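Local coordinates for protein alpha-L-arabinosidase (Xanthomonas axonopodis pv. citri, PDB 6D25) that probably removes arabinofuranose side groups from arabinoxylans, including internally di-substituted ones, as a trimeric GH51 arabinofuranosidase, at residues Ala160-Pro174 with Arg221-Ile234. Residues are numbered along the deposited sequence; the frame is centred on the assembly and turned at random.
Sequences APEEIAQWAEYMTAP and RYQTFVKSPASQKI
Pro161 puts its CG over one face of the Tyr222 ring, the two side chains crossing at about a right angle. Its CG sits 3.5 Å from the centroid of the Tyr222 ring and 10° off the normal, a CH-pi contact at the start of helix 161-172. The phenol OH is bound to Ala159 O and to Arg221 of the third subunit. Ile164 comes to the edge of the same ring. Its CG1 lies between the backbone N and the carbonyl carbon (chi1 59°), and CD1 reaches Val226 CG2 at 3.5 Å. One turn on from Pro161, Ala165 CB packs 3.2 Å from Phe225 O, and Ala165 CA makes a CA-H...O contact with the same oxygen. Thr172 closes the helix. Its OG1 bonds to Ala168 O at 2.7 Å, from the face of that carbonyl opposite to Thr172 N. Thr172 CB and CG2 meet the Gln232 amide, with Thr172 CB 3.5 Å from Gln232 NE2. Gln232 NE2 hydrogen-bonds to Trp192 O. One water bridges the ends: it donates to Thr172 O, accepts from Gln232 NE2 and bonds to Ser231 OG. The contact joins outer helices 161-172 and 212-224, and the loop leading into strand 235-238, as in the (beta/alpha)8 barrel of GH51 enzymes.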
loop_
_atom_site.group_PDB
_atom_site.type_symbol
_atom_site.label_atom_id
_atom_site.label_comp_id
_atom_site.label_asym_id
_atom_site.label_seq_id
_atom_site.Cartn_x
_atom_site.Cartn_y
_atom_site.Cartn_z
ATOM N N ALA A 160 0.900 -6.669 -3.240
ATOM C CA ALA A 160 -0.423 -6.031 -3.346
ATOM C C ALA A 160 -1.515 -7.049 -2.968
ATOM O O ALA A 160 -1.267 -8.276 -2.975
ATOM C CB ALA A 160 -0.596 -5.501 -4.747
ATOM N N PRO A 161 -2.722 -6.587 -2.607
ATOM C CA PRO A 161 -3.732 -7.518 -2.126
ATOM C C PRO A 161 -4.164 -8.567 -3.167
ATOM O O PRO A 161 -4.680 -9.639 -2.822
ATOM C CB PRO A 161 -4.936 -6.637 -1.731
ATOM C CG PRO A 161 -4.310 -5.283 -1.461
ATOM C CD PRO A 161 -3.166 -5.190 -2.459
ATOM N N GLU A 162 -3.961 -8.258 -4.430
ATOM C CA GLU A 162 -4.408 -9.149 -5.481
ATOM C C GLU A 162 -3.687 -10.504 -5.353
ATOM O O GLU A 162 -4.248 -11.513 -5.780
ATOM C CB GLU A 162 -4.237 -8.504 -6.863
ATOM C CG GLU A 162 -2.895 -8.762 -7.528
ATOM C CD GLU A 162 -2.565 -7.790 -8.638
ATOM O OE1 GLU A 162 -3.039 -8.039 -9.816
ATOM O OE2 GLU A 162 -1.870 -6.770 -8.324
ATOM N N GLU A 163 -2.472 -10.553 -4.783
ATOM C CA GLU A 163 -1.782 -11.829 -4.715
ATOM C C GLU A 163 -2.522 -12.820 -3.798
ATOM O O GLU A 163 -2.761 -13.964 -4.210
ATOM C CB GLU A 163 -0.345 -11.711 -4.194
ATOM C CG GLU A 163 0.599 -11.285 -5.262
ATOM C CD GLU A 163 2.078 -11.430 -4.969
ATOM O OE1 GLU A 163 2.767 -10.430 -5.241
ATOM O OE2 GLU A 163 2.525 -12.540 -4.543
ATOM N N ILE A 164 -2.851 -12.455 -2.571
ATOM C CA ILE A 164 -3.553 -13.395 -1.721
ATOM C C ILE A 164 -4.965 -13.672 -2.271
ATOM O O ILE A 164 -5.460 -14.772 -2.099
ATOM C CB ILE A 164 -3.580 -12.975 -0.238
ATOM C CG1 ILE A 164 -4.250 -11.618 -0.022
ATOM C CG2 ILE A 164 -2.195 -13.041 0.332
ATOM C CD1 ILE A 164 -4.355 -11.226 1.433
ATOM N N ALA A 165 -5.603 -12.706 -2.932
ATOM C CA ALA A 165 -6.900 -12.931 -3.510
ATOM C C ALA A 165 -6.828 -14.048 -4.571
ATOM O O ALA A 165 -7.661 -14.980 -4.605
ATOM C CB ALA A 165 -7.454 -11.666 -4.129
ATOM N N GLN A 166 -5.837 -13.948 -5.411
ATOM C CA GLN A 166 -5.668 -14.954 -6.496
ATOM C C GLN A 166 -5.249 -16.301 -5.901
ATOM O O GLN A 166 -5.644 -17.324 -6.384
ATOM C CB GLN A 166 -4.675 -14.446 -7.538
ATOM C CG GLN A 166 -5.276 -13.287 -8.350
ATOM C CD GLN A 166 -4.520 -12.977 -9.610
ATOM O OE1 GLN A 166 -3.320 -13.193 -9.654
ATOM N NE2 GLN A 166 -5.221 -12.474 -10.617
ATOM N N TRP A 167 -4.449 -16.280 -4.855
ATOM C CA TRP A 167 -3.989 -17.531 -4.251
ATOM C C TRP A 167 -5.172 -18.322 -3.688
ATOM O O TRP A 167 -5.253 -19.525 -3.892
ATOM C CB TRP A 167 -2.981 -17.260 -3.132
ATOM C CG TRP A 167 -2.143 -18.424 -2.732
ATOM C CD1 TRP A 167 -1.994 -19.598 -3.402
ATOM C CD2 TRP A 167 -1.276 -18.503 -1.595
ATOM N NE1 TRP A 167 -1.077 -20.385 -2.764
ATOM C CE2 TRP A 167 -0.612 -19.747 -1.666
ATOM C CE3 TRP A 167 -0.978 -17.645 -0.537
ATOM C CZ2 TRP A 167 0.313 -20.148 -0.718
ATOM C CZ3 TRP A 167 -0.039 -18.037 0.396
ATOM C CH2 TRP A 167 0.611 -19.258 0.283
ATOM N N ALA A 168 -6.052 -17.631 -2.969
ATOM C CA ALA A 168 -7.226 -18.256 -2.412
ATOM C C ALA A 168 -8.106 -18.849 -3.530
ATOM O O ALA A 168 -8.614 -19.970 -3.369
ATOM C CB ALA A 168 -8.029 -17.254 -1.617
ATOM N N GLU A 169 -8.277 -18.127 -4.631
ATOM C CA GLU A 169 -9.076 -18.636 -5.741
ATOM C C GLU A 169 -8.406 -19.884 -6.344
ATOM O O GLU A 169 -9.073 -20.911 -6.593
ATOM C CB GLU A 169 -9.292 -17.575 -6.834
ATOM C CG GLU A 169 -10.069 -18.071 -8.062
ATOM C CD GLU A 169 -10.250 -17.052 -9.176
ATOM O OE1 GLU A 169 -10.328 -15.840 -8.820
ATOM O OE2 GLU A 169 -10.273 -17.444 -10.444
ATOM N N TYR A 170 -7.096 -19.793 -6.587
ATOM C CA TYR A 170 -6.351 -20.905 -7.149
ATOM C C TYR A 170 -6.605 -22.178 -6.338
ATOM O O TYR A 170 -6.847 -23.249 -6.889
ATOM C CB TYR A 170 -4.867 -20.579 -7.138
ATOM C CG TYR A 170 -3.967 -21.635 -7.732
ATOM C CD1 TYR A 170 -3.445 -22.637 -6.942
ATOM C CD2 TYR A 170 -3.643 -21.622 -9.075
ATOM C CE1 TYR A 170 -2.594 -23.598 -7.467
ATOM C CE2 TYR A 170 -2.797 -22.569 -9.617
ATOM C CZ TYR A 170 -2.251 -23.558 -8.814
ATOM O OH TYR A 170 -1.404 -24.493 -9.356
ATOM N N MET A 171 -6.529 -22.049 -5.026
ATOM C CA MET A 171 -6.588 -23.224 -4.150
ATOM C C MET A 171 -8.030 -23.740 -3.964
ATOM O O MET A 171 -8.181 -24.947 -3.758
ATOM C CB MET A 171 -5.996 -22.920 -2.773
ATOM C CG MET A 171 -4.456 -22.869 -2.807
ATOM S SD MET A 171 -3.731 -22.712 -1.146
ATOM C CE MET A 171 -4.121 -21.015 -0.748
ATOM N N THR A 172 -9.039 -22.855 -3.975
ATOM C CA THR A 172 -10.399 -23.236 -3.474
ATOM C C THR A 172 -11.503 -23.150 -4.538
ATOM O O THR A 172 -12.570 -23.645 -4.288
ATOM C CB THR A 172 -10.827 -22.354 -2.284
ATOM O OG1 THR A 172 -11.000 -20.987 -2.681
ATOM C CG2 THR A 172 -9.839 -22.432 -1.143
ATOM N N ALA A 173 -11.279 -22.545 -5.695
ATOM C CA ALA A 173 -12.358 -22.322 -6.659
ATOM C C ALA A 173 -12.811 -23.648 -7.280
ATOM O O ALA A 173 -11.987 -24.390 -7.804
ATOM C CB ALA A 173 -11.955 -21.335 -7.720
ATOM N N PRO A 174 -14.133 -23.929 -7.239
ATOM C CA PRO A 174 -14.686 -25.094 -7.913
ATOM C C PRO A 174 -15.098 -24.833 -9.364
ATOM O O PRO A 174 -15.438 -25.777 -10.067
ATOM C CB PRO A 174 -15.929 -25.427 -7.049
ATOM C CG PRO A 174 -16.442 -24.061 -6.665
ATOM C CD PRO A 174 -15.178 -23.249 -6.449
ATOM N N ARG A 221 -8.061 -3.743 4.684
ATOM C CA ARG A 221 -8.023 -3.710 3.237
ATOM C C ARG A 221 -7.714 -5.100 2.685
ATOM O O ARG A 221 -8.456 -5.606 1.809
ATOM C CB ARG A 221 -6.977 -2.722 2.739
ATOM C CG ARG A 221 -6.776 -2.661 1.237
ATOM C CD ARG A 221 -5.748 -1.609 0.934
ATOM N NE ARG A 221 -5.556 -1.370 -0.485
ATOM C CZ ARG A 221 -4.692 -0.497 -0.986
ATOM N NH1 ARG A 221 -3.828 0.152 -0.188
ATOM N NH2 ARG A 221 -4.684 -0.302 -2.300
ATOM N N TYR A 222 -6.633 -5.736 3.121
ATOM C CA TYR A 222 -6.207 -6.970 2.486
ATOM C C TYR A 222 -7.212 -8.113 2.756
ATOM O O TYR A 222 -7.445 -8.968 1.863
ATOM C CB TYR A 222 -4.814 -7.390 2.951
ATOM C CG TYR A 222 -3.673 -6.713 2.239
ATOM C CD1 TYR A 222 -3.469 -5.349 2.347
ATOM C CD2 TYR A 222 -2.834 -7.424 1.382
ATOM C CE1 TYR A 222 -2.445 -4.718 1.667
ATOM C CE2 TYR A 222 -1.807 -6.811 0.703
ATOM C CZ TYR A 222 -1.608 -5.448 0.840
ATOM O OH TYR A 222 -0.583 -4.804 0.165
ATOM N N GLN A 223 -7.824 -8.133 3.931
ATOM C CA GLN A 223 -8.762 -9.216 4.249
ATOM C C GLN A 223 -9.988 -9.128 3.326
ATOM O O GLN A 223 -10.589 -10.157 3.032
ATOM C CB GLN A 223 -9.180 -9.254 5.728
ATOM C CG GLN A 223 -10.066 -8.106 6.173
ATOM C CD GLN A 223 -11.528 -8.245 5.792
ATOM O OE1 GLN A 223 -12.041 -9.361 5.770
ATOM N NE2 GLN A 223 -12.187 -7.122 5.503
ATOM N N THR A 224 -10.321 -7.919 2.868
ATOM C CA THR A 224 -11.492 -7.699 2.021
ATOM C C THR A 224 -11.429 -8.645 0.800
ATOM O O THR A 224 -12.481 -9.146 0.347
ATOM C CB THR A 224 -11.562 -6.244 1.562
ATOM O OG1 THR A 224 -11.640 -5.347 2.666
ATOM C CG2 THR A 224 -12.750 -5.990 0.647
ATOM N N PHE A 225 -10.239 -8.854 0.255
ATOM C CA PHE A 225 -10.104 -9.479 -1.021
ATOM C C PHE A 225 -9.823 -10.982 -0.889
ATOM O O PHE A 225 -9.741 -11.662 -1.919
ATOM C CB PHE A 225 -9.055 -8.751 -1.861
ATOM C CG PHE A 225 -9.413 -7.305 -2.033
ATOM C CD1 PHE A 225 -10.497 -6.949 -2.821
ATOM C CD2 PHE A 225 -8.767 -6.323 -1.316
ATOM C CE1 PHE A 225 -10.893 -5.624 -2.927
ATOM C CE2 PHE A 225 -9.154 -4.998 -1.427
ATOM C CZ PHE A 225 -10.221 -4.644 -2.221
ATOM N N VAL A 226 -9.782 -11.500 0.311
ATOM C CA VAL A 226 -9.781 -12.942 0.510
ATOM C C VAL A 226 -11.221 -13.391 0.756
ATOM O O VAL A 226 -11.749 -13.250 1.845
ATOM C CB VAL A 226 -8.863 -13.346 1.669
ATOM C CG1 VAL A 226 -8.876 -14.844 1.896
ATOM C CG2 VAL A 226 -7.448 -12.879 1.442
ATOM N N LYS A 227 -11.819 -13.941 -0.251
ATOM C CA LYS A 227 -13.241 -14.256 -0.230
ATOM C C LYS A 227 -13.431 -15.777 -0.241
ATOM O O LYS A 227 -12.655 -16.521 -0.862
ATOM C CB LYS A 227 -13.889 -13.590 -1.447
ATOM C CG LYS A 227 -14.024 -12.072 -1.307
ATOM C CD LYS A 227 -14.860 -11.456 -2.378
ATOM C CE LYS A 227 -15.232 -10.009 -2.110
ATOM N NZ LYS A 227 -14.029 -9.152 -2.095
ATOM N N SER A 228 -14.417 -16.219 0.507
ATOM C CA SER A 228 -14.821 -17.619 0.556
ATOM C C SER A 228 -15.697 -17.933 -0.655
ATOM O O SER A 228 -16.641 -17.198 -0.948
ATOM C CB SER A 228 -15.584 -17.880 1.800
ATOM O OG SER A 228 -14.752 -17.750 2.932
ATOM N N PRO A 229 -15.415 -19.012 -1.363
ATOM C CA PRO A 229 -16.448 -19.399 -2.337
ATOM C C PRO A 229 -17.677 -19.961 -1.596
ATOM O O PRO A 229 -17.651 -20.151 -0.369
ATOM C CB PRO A 229 -15.728 -20.454 -3.174
ATOM C CG PRO A 229 -14.836 -21.140 -2.144
ATOM C CD PRO A 229 -14.397 -20.049 -1.185
ATOM N N ALA A 230 -18.748 -20.258 -2.327
ATOM C CA ALA A 230 -19.984 -20.799 -1.723
ATOM C C ALA A 230 -19.724 -22.164 -1.075
ATOM O O ALA A 230 -20.398 -22.543 -0.140
ATOM C CB ALA A 230 -21.070 -20.909 -2.770
ATOM N N SER A 231 -18.682 -22.852 -1.526
ATOM C CA SER A 231 -18.417 -24.252 -1.212
ATOM C C SER A 231 -17.643 -24.459 0.092
ATOM O O SER A 231 -17.563 -25.565 0.552
ATOM C CB SER A 231 -17.677 -24.898 -2.391
ATOM O OG SER A 231 -16.720 -24.016 -2.939
ATOM N N GLN A 232 -17.028 -23.440 0.683
ATOM C CA GLN A 232 -16.279 -23.606 1.931
ATOM C C GLN A 232 -16.035 -22.226 2.561
ATOM O O GLN A 232 -15.998 -21.208 1.863
ATOM C CB GLN A 232 -14.928 -24.302 1.721
ATOM C CG GLN A 232 -13.944 -23.541 0.845
ATOM C CD GLN A 232 -12.603 -24.226 0.760
ATOM O OE1 GLN A 232 -11.809 -24.150 1.730
ATOM N NE2 GLN A 232 -12.362 -24.910 -0.376
ATOM N N LYS A 233 -15.832 -22.239 3.849
ATOM C CA LYS A 233 -15.559 -21.006 4.614
ATOM C C LYS A 233 -14.061 -20.912 4.941
ATOM O O LYS A 233 -13.485 -21.824 5.551
ATOM C CB LYS A 233 -16.421 -21.043 5.875
ATOM C CG LYS A 233 -16.120 -19.949 6.875
ATOM C CD LYS A 233 -16.555 -18.576 6.455
ATOM C CE LYS A 233 -16.866 -17.714 7.678
ATOM N NZ LYS A 233 -16.817 -16.288 7.324
ATOM N N ILE A 234 -13.448 -19.814 4.524
ATOM C CA ILE A 234 -12.045 -19.477 4.848
ATOM C C ILE A 234 -12.047 -18.504 6.040
ATOM O O ILE A 234 -12.451 -17.356 5.897
ATOM C CB ILE A 234 -11.333 -18.868 3.639
ATOM C CG1 ILE A 234 -11.442 -19.784 2.411
ATOM C CG2 ILE A 234 -9.870 -18.574 3.969
ATOM C CD1 ILE A 234 -10.863 -19.201 1.132
HETATM O O HOH W 1 -14.225 -25.098 -2.617
#